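Local coordinates for uncharacterized conserved protein (Methanococcus maripaludis S2, PDB 3C2Q) that converts ornithine to proline with release of ammonia, as an NAD(+)-dependent archaeal ornithine cyclodeaminase, at residues T135-I147 and D273-S286. Residues are numbered along the deposited sequence; the frame is centred on the assembly and turned at random.
Sequences TGGIAIVGGPAII and DKKMVIMLSTLLHS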
loop_
_atom_site.group_PDB
_atom_site.type_symbol
_atom_site.label_atom_id
_atom_site.label_comp_id
_atom_site.label_asym_id
_atom_site.label_seq_id
_atom_site.Cartn_x
_atom_site.Cartn_y
_atom_site.Cartn_z
ATOM N N THR B 135 13.622 30.344 -20.481
ATOM C CA THR B 135 13.955 30.002 -19.096
ATOM C C THR B 135 12.756 29.344 -18.393
ATOM O O THR B 135 11.613 29.481 -18.853
ATOM C CB THR B 135 14.378 31.246 -18.291
ATOM O OG1 THR B 135 13.237 32.086 -18.088
ATOM C CG2 THR B 135 15.506 32.029 -19.005
ATOM N N GLY B 136 13.019 28.661 -17.275
ATOM C CA GLY B 136 11.958 27.939 -16.534
ATOM C C GLY B 136 11.711 26.553 -17.118
ATOM O O GLY B 136 12.622 25.745 -17.250
ATOM N N GLY B 137 10.482 26.271 -17.503
ATOM C CA GLY B 137 10.237 24.994 -18.117
ATOM C C GLY B 137 10.025 23.877 -17.099
ATOM O O GLY B 137 9.840 24.120 -15.915
ATOM N N ILE B 138 10.001 22.654 -17.597
ATOM C CA ILE B 138 9.536 21.499 -16.816
ATOM C C ILE B 138 10.624 20.448 -16.814
ATOM O O ILE B 138 11.200 20.150 -17.860
ATOM C CB ILE B 138 8.248 20.872 -17.441
ATOM C CG1 ILE B 138 7.108 21.901 -17.453
ATOM C CG2 ILE B 138 7.856 19.535 -16.681
ATOM C CD1 ILE B 138 5.791 21.433 -18.145
ATOM N N ALA B 139 10.901 19.875 -15.642
ATOM C CA ALA B 139 11.738 18.679 -15.583
ATOM C C ALA B 139 10.885 17.464 -15.178
ATOM O O ALA B 139 9.945 17.590 -14.372
ATOM C CB ALA B 139 12.896 18.861 -14.583
ATOM N N ILE B 140 11.237 16.310 -15.734
ATOM C CA ILE B 140 10.616 15.021 -15.372
ATOM C C ILE B 140 11.614 14.215 -14.603
ATOM O O ILE B 140 12.804 14.105 -14.989
ATOM C CB ILE B 140 10.201 14.184 -16.634
ATOM C CG1 ILE B 140 9.166 14.924 -17.491
ATOM C CG2 ILE B 140 9.729 12.754 -16.257
ATOM C CD1 ILE B 140 7.849 15.318 -16.783
ATOM N N VAL B 141 11.135 13.621 -13.521
ATOM C CA VAL B 141 11.933 12.685 -12.765
ATOM C C VAL B 141 11.194 11.357 -12.929
ATOM O O VAL B 141 9.993 11.290 -12.653
ATOM C CB VAL B 141 11.994 13.133 -11.263
ATOM C CG1 VAL B 141 12.754 12.163 -10.431
ATOM C CG2 VAL B 141 12.639 14.530 -11.136
ATOM N N GLY B 142 11.876 10.301 -13.374
ATOM C CA GLY B 142 11.113 9.104 -13.721
ATOM C C GLY B 142 11.765 7.780 -13.394
ATOM O O GLY B 142 13.004 7.679 -13.375
ATOM N N GLY B 143 10.944 6.772 -13.107
ATOM C CA GLY B 143 11.458 5.414 -12.889
ATOM C C GLY B 143 10.996 4.478 -13.992
ATOM O O GLY B 143 10.119 4.834 -14.789
ATOM N N PRO B 144 11.557 3.268 -14.036
ATOM C CA PRO B 144 11.271 2.362 -15.139
ATOM C C PRO B 144 9.818 1.891 -15.234
ATOM O O PRO B 144 9.427 1.391 -16.288
ATOM C CB PRO B 144 12.197 1.167 -14.860
ATOM C CG PRO B 144 12.437 1.200 -13.373
ATOM C CD PRO B 144 12.504 2.672 -13.062
ATOM N N ALA B 145 9.014 2.058 -14.170
ATOM C CA ALA B 145 7.597 1.700 -14.272
ATOM C C ALA B 145 6.846 2.470 -15.334
ATOM O O ALA B 145 5.805 2.007 -15.830
ATOM C CB ALA B 145 6.864 1.830 -12.897
ATOM N N ILE B 146 7.347 3.654 -15.684
ATOM C CA ILE B 146 6.792 4.420 -16.792
ATOM C C ILE B 146 6.753 3.508 -18.004
ATOM O O ILE B 146 5.757 3.480 -18.727
ATOM C CB ILE B 146 7.657 5.668 -17.133
ATOM C CG1 ILE B 146 7.544 6.724 -16.014
ATOM C CG2 ILE B 146 7.204 6.306 -18.486
ATOM C CD1 ILE B 146 8.693 7.764 -16.112
ATOM N N ILE B 147 7.846 2.767 -18.220
ATOM C CA ILE B 147 7.962 1.904 -19.403
ATOM C C ILE B 147 7.154 0.623 -19.224
ATOM O O ILE B 147 6.365 0.226 -20.112
ATOM C CB ILE B 147 9.457 1.535 -19.760
ATOM C CG1 ILE B 147 10.363 2.769 -19.716
ATOM C CG2 ILE B 147 9.519 0.867 -21.158
ATOM C CD1 ILE B 147 9.856 3.994 -20.583
ATOM N N ASP B 273 16.360 25.712 -11.605
ATOM C CA ASP B 273 15.805 26.824 -12.385
ATOM C C ASP B 273 14.472 26.508 -13.105
ATOM O O ASP B 273 13.956 27.326 -13.879
ATOM C CB ASP B 273 16.853 27.332 -13.382
ATOM C CG ASP B 273 17.251 26.276 -14.421
ATOM O OD1 ASP B 273 16.942 25.064 -14.253
ATOM O OD2 ASP B 273 17.898 26.660 -15.427
ATOM N N LYS B 274 13.922 25.316 -12.863
ATOM C CA LYS B 274 12.681 24.906 -13.521
ATOM C C LYS B 274 11.458 25.574 -12.876
ATOM O O LYS B 274 11.483 25.953 -11.697
ATOM C CB LYS B 274 12.551 23.363 -13.455
ATOM C CG LYS B 274 13.697 22.631 -14.144
ATOM C CD LYS B 274 13.644 22.885 -15.675
ATOM C CE LYS B 274 14.845 22.254 -16.405
ATOM N NZ LYS B 274 16.059 23.109 -16.279
ATOM N N LYS B 275 10.383 25.705 -13.634
ATOM C CA LYS B 275 9.099 26.167 -13.075
ATOM C C LYS B 275 8.251 25.029 -12.462
ATOM O O LYS B 275 7.426 25.269 -11.591
ATOM C CB LYS B 275 8.270 26.865 -14.151
ATOM C CG LYS B 275 8.857 28.209 -14.604
ATOM C CD LYS B 275 8.671 29.275 -13.553
ATOM C CE LYS B 275 7.428 30.114 -13.866
ATOM N NZ LYS B 275 7.755 31.356 -14.679
HETATM N N MSE B 276 8.464 23.810 -12.937
HETATM C CA MSE B 276 7.691 22.645 -12.473
HETATM C C MSE B 276 8.518 21.376 -12.568
HETATM O O MSE B 276 9.292 21.193 -13.515
HETATM C CB MSE B 276 6.412 22.476 -13.297
HETATM C CG MSE B 276 5.531 21.256 -12.903
HETATM SE SE MSE B 276 3.907 21.270 -14.062
HETATM C CE MSE B 276 2.504 20.892 -12.776
ATOM N N VAL B 277 8.337 20.485 -11.593
ATOM C CA VAL B 277 8.996 19.186 -11.634
ATOM C C VAL B 277 7.908 18.136 -11.453
ATOM O O VAL B 277 7.110 18.237 -10.524
ATOM C CB VAL B 277 10.043 19.022 -10.544
ATOM C CG1 VAL B 277 10.591 17.548 -10.566
ATOM C CG2 VAL B 277 11.196 20.045 -10.743
ATOM N N ILE B 278 7.811 17.206 -12.391
ATOM C CA ILE B 278 6.834 16.126 -12.297
ATOM C C ILE B 278 7.586 14.817 -12.055
ATOM O O ILE B 278 8.441 14.428 -12.856
ATOM C CB ILE B 278 5.974 15.979 -13.564
ATOM C CG1 ILE B 278 5.238 17.286 -13.861
ATOM C CG2 ILE B 278 4.960 14.814 -13.360
ATOM C CD1 ILE B 278 4.424 17.305 -15.150
HETATM N N MSE B 279 7.277 14.158 -10.943
HETATM C CA MSE B 279 7.990 12.951 -10.534
HETATM C C MSE B 279 7.079 11.780 -10.830
HETATM O O MSE B 279 5.923 11.804 -10.395
HETATM C CB MSE B 279 8.270 12.987 -9.031
HETATM C CG MSE B 279 9.167 14.148 -8.631
HETATM SE SE MSE B 279 8.806 14.583 -6.744
HETATM C CE MSE B 279 10.280 15.919 -6.629
ATOM N N LEU B 280 7.579 10.780 -11.579
ATOM C CA LEU B 280 6.723 9.695 -12.091
ATOM C C LEU B 280 7.240 8.325 -11.635
ATOM O O LEU B 280 8.249 7.836 -12.147
ATOM C CB LEU B 280 6.671 9.715 -13.630
ATOM C CG LEU B 280 6.193 11.001 -14.331
ATOM C CD1 LEU B 280 6.487 11.023 -15.841
ATOM C CD2 LEU B 280 4.692 11.103 -14.059
ATOM N N SER B 281 6.556 7.725 -10.657
ATOM C CA SER B 281 6.850 6.346 -10.251
ATOM C C SER B 281 8.322 6.061 -9.896
ATOM O O SER B 281 8.954 5.141 -10.456
ATOM C CB SER B 281 6.397 5.384 -11.370
ATOM O OG SER B 281 6.216 4.108 -10.813
ATOM N N THR B 282 8.868 6.820 -8.947
ATOM C CA THR B 282 10.213 6.564 -8.500
ATOM C C THR B 282 10.388 7.151 -7.114
ATOM O O THR B 282 10.363 8.353 -6.942
ATOM C CB THR B 282 11.326 7.095 -9.471
ATOM O OG1 THR B 282 12.592 6.968 -8.812
ATOM C CG2 THR B 282 11.091 8.545 -9.920
ATOM N N LEU B 283 10.498 6.288 -6.129
ATOM C CA LEU B 283 10.752 6.717 -4.760
ATOM C C LEU B 283 12.125 7.368 -4.657
ATOM O O LEU B 283 12.243 8.468 -4.143
ATOM C CB LEU B 283 10.680 5.517 -3.821
ATOM C CG LEU B 283 10.980 5.832 -2.339
ATOM C CD1 LEU B 283 10.144 6.970 -1.847
ATOM C CD2 LEU B 283 10.662 4.540 -1.555
ATOM N N LEU B 284 13.150 6.665 -5.150
ATOM C CA LEU B 284 14.529 7.107 -5.050
ATOM C C LEU B 284 14.730 8.506 -5.624
ATOM O O LEU B 284 15.258 9.417 -4.944
ATOM C CB LEU B 284 15.473 6.118 -5.785
ATOM C CG LEU B 284 16.963 6.575 -5.911
ATOM C CD1 LEU B 284 17.576 6.726 -4.560
ATOM C CD2 LEU B 284 17.808 5.627 -6.826
ATOM N N HIS B 285 14.313 8.685 -6.876
ATOM C CA HIS B 285 14.496 9.956 -7.544
ATOM C C HIS B 285 13.550 11.048 -7.092
ATOM O O HIS B 285 13.934 12.229 -7.144
ATOM C CB HIS B 285 14.436 9.822 -9.074
ATOM C CG HIS B 285 15.701 9.323 -9.682
ATOM N ND1 HIS B 285 16.058 7.995 -9.674
ATOM C CD2 HIS B 285 16.685 9.972 -10.344
ATOM C CE1 HIS B 285 17.219 7.847 -10.278
ATOM N NE2 HIS B 285 17.615 9.027 -10.706
ATOM N N SER B 286 12.344 10.709 -6.658
ATOM C CA SER B 286 11.425 11.728 -6.115
ATOM C C SER B 286 12.064 12.404 -4.890
ATOM O O SER B 286 12.156 13.636 -4.801
ATOM C CB SER B 286 10.071 11.116 -5.701
ATOM O OG SER B 286 9.310 10.783 -6.855
HETATM O O HOH W 1 15.025 25.410 -18.026
HETATM O O HOH W 2 9.711 2.788 -11.417
#
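Ile140 lies alongside Ile278 on one face of a parallel strand pair, its CD1 resting on Ile278 CB at 3.8 Å. With CG2 anti to the backbone N (CG1 chi1 -61°), its other branch reaches onward to Leu280 CD1. Ile146, from the short helix that follows, crosses Leu280 at about a right angle and sets CD1 against Leu280 CB at 3.7 Å, closing this row at its C-terminal end. On the reverse face Val141 meets Val277 through CG2 and CG1, 3.7 Å apart, while its CB packs on Met279 CG. Between the faces the backbones of 138-142 and 276-280 run parallel, 17° apart, with bonds alternating from Ala139 N to Met276 O through to Gly143 N and Leu280 O. At the entry, Gly137 O is gripped twice, by Lys275 N (2.8 Å) and by the longer bond from Met276 N.

Lys274 bends at chi2 (-67°), its CG passing over Ala139 CB and its CD lying 3.4 Å from Gly136 O. Its NZ bonds Thr270 O, forms a salt bridge to Asp273 OD1 and shares a water with Gly136 O. A leucine in its place would probably leave Asp273 without its charged mate and the water with one link fewer at this end of the pair. At the far end, Thr282 OG1 caps the helix through His285 N (3.1 Å), and CG2 of the same side chain leans on Gly143 N. Thr282, Leu284 and His285 probably bind NAD(+), by analogy with relatives, which places this end at the cofactor site of the Rossmann fold. The two strands are the central pair of its six-stranded parallel sheet, flanked by 166-170 and 298-303, with helices 112-133 and 327-342 covering the face of Ile138, Ile278 and Leu280.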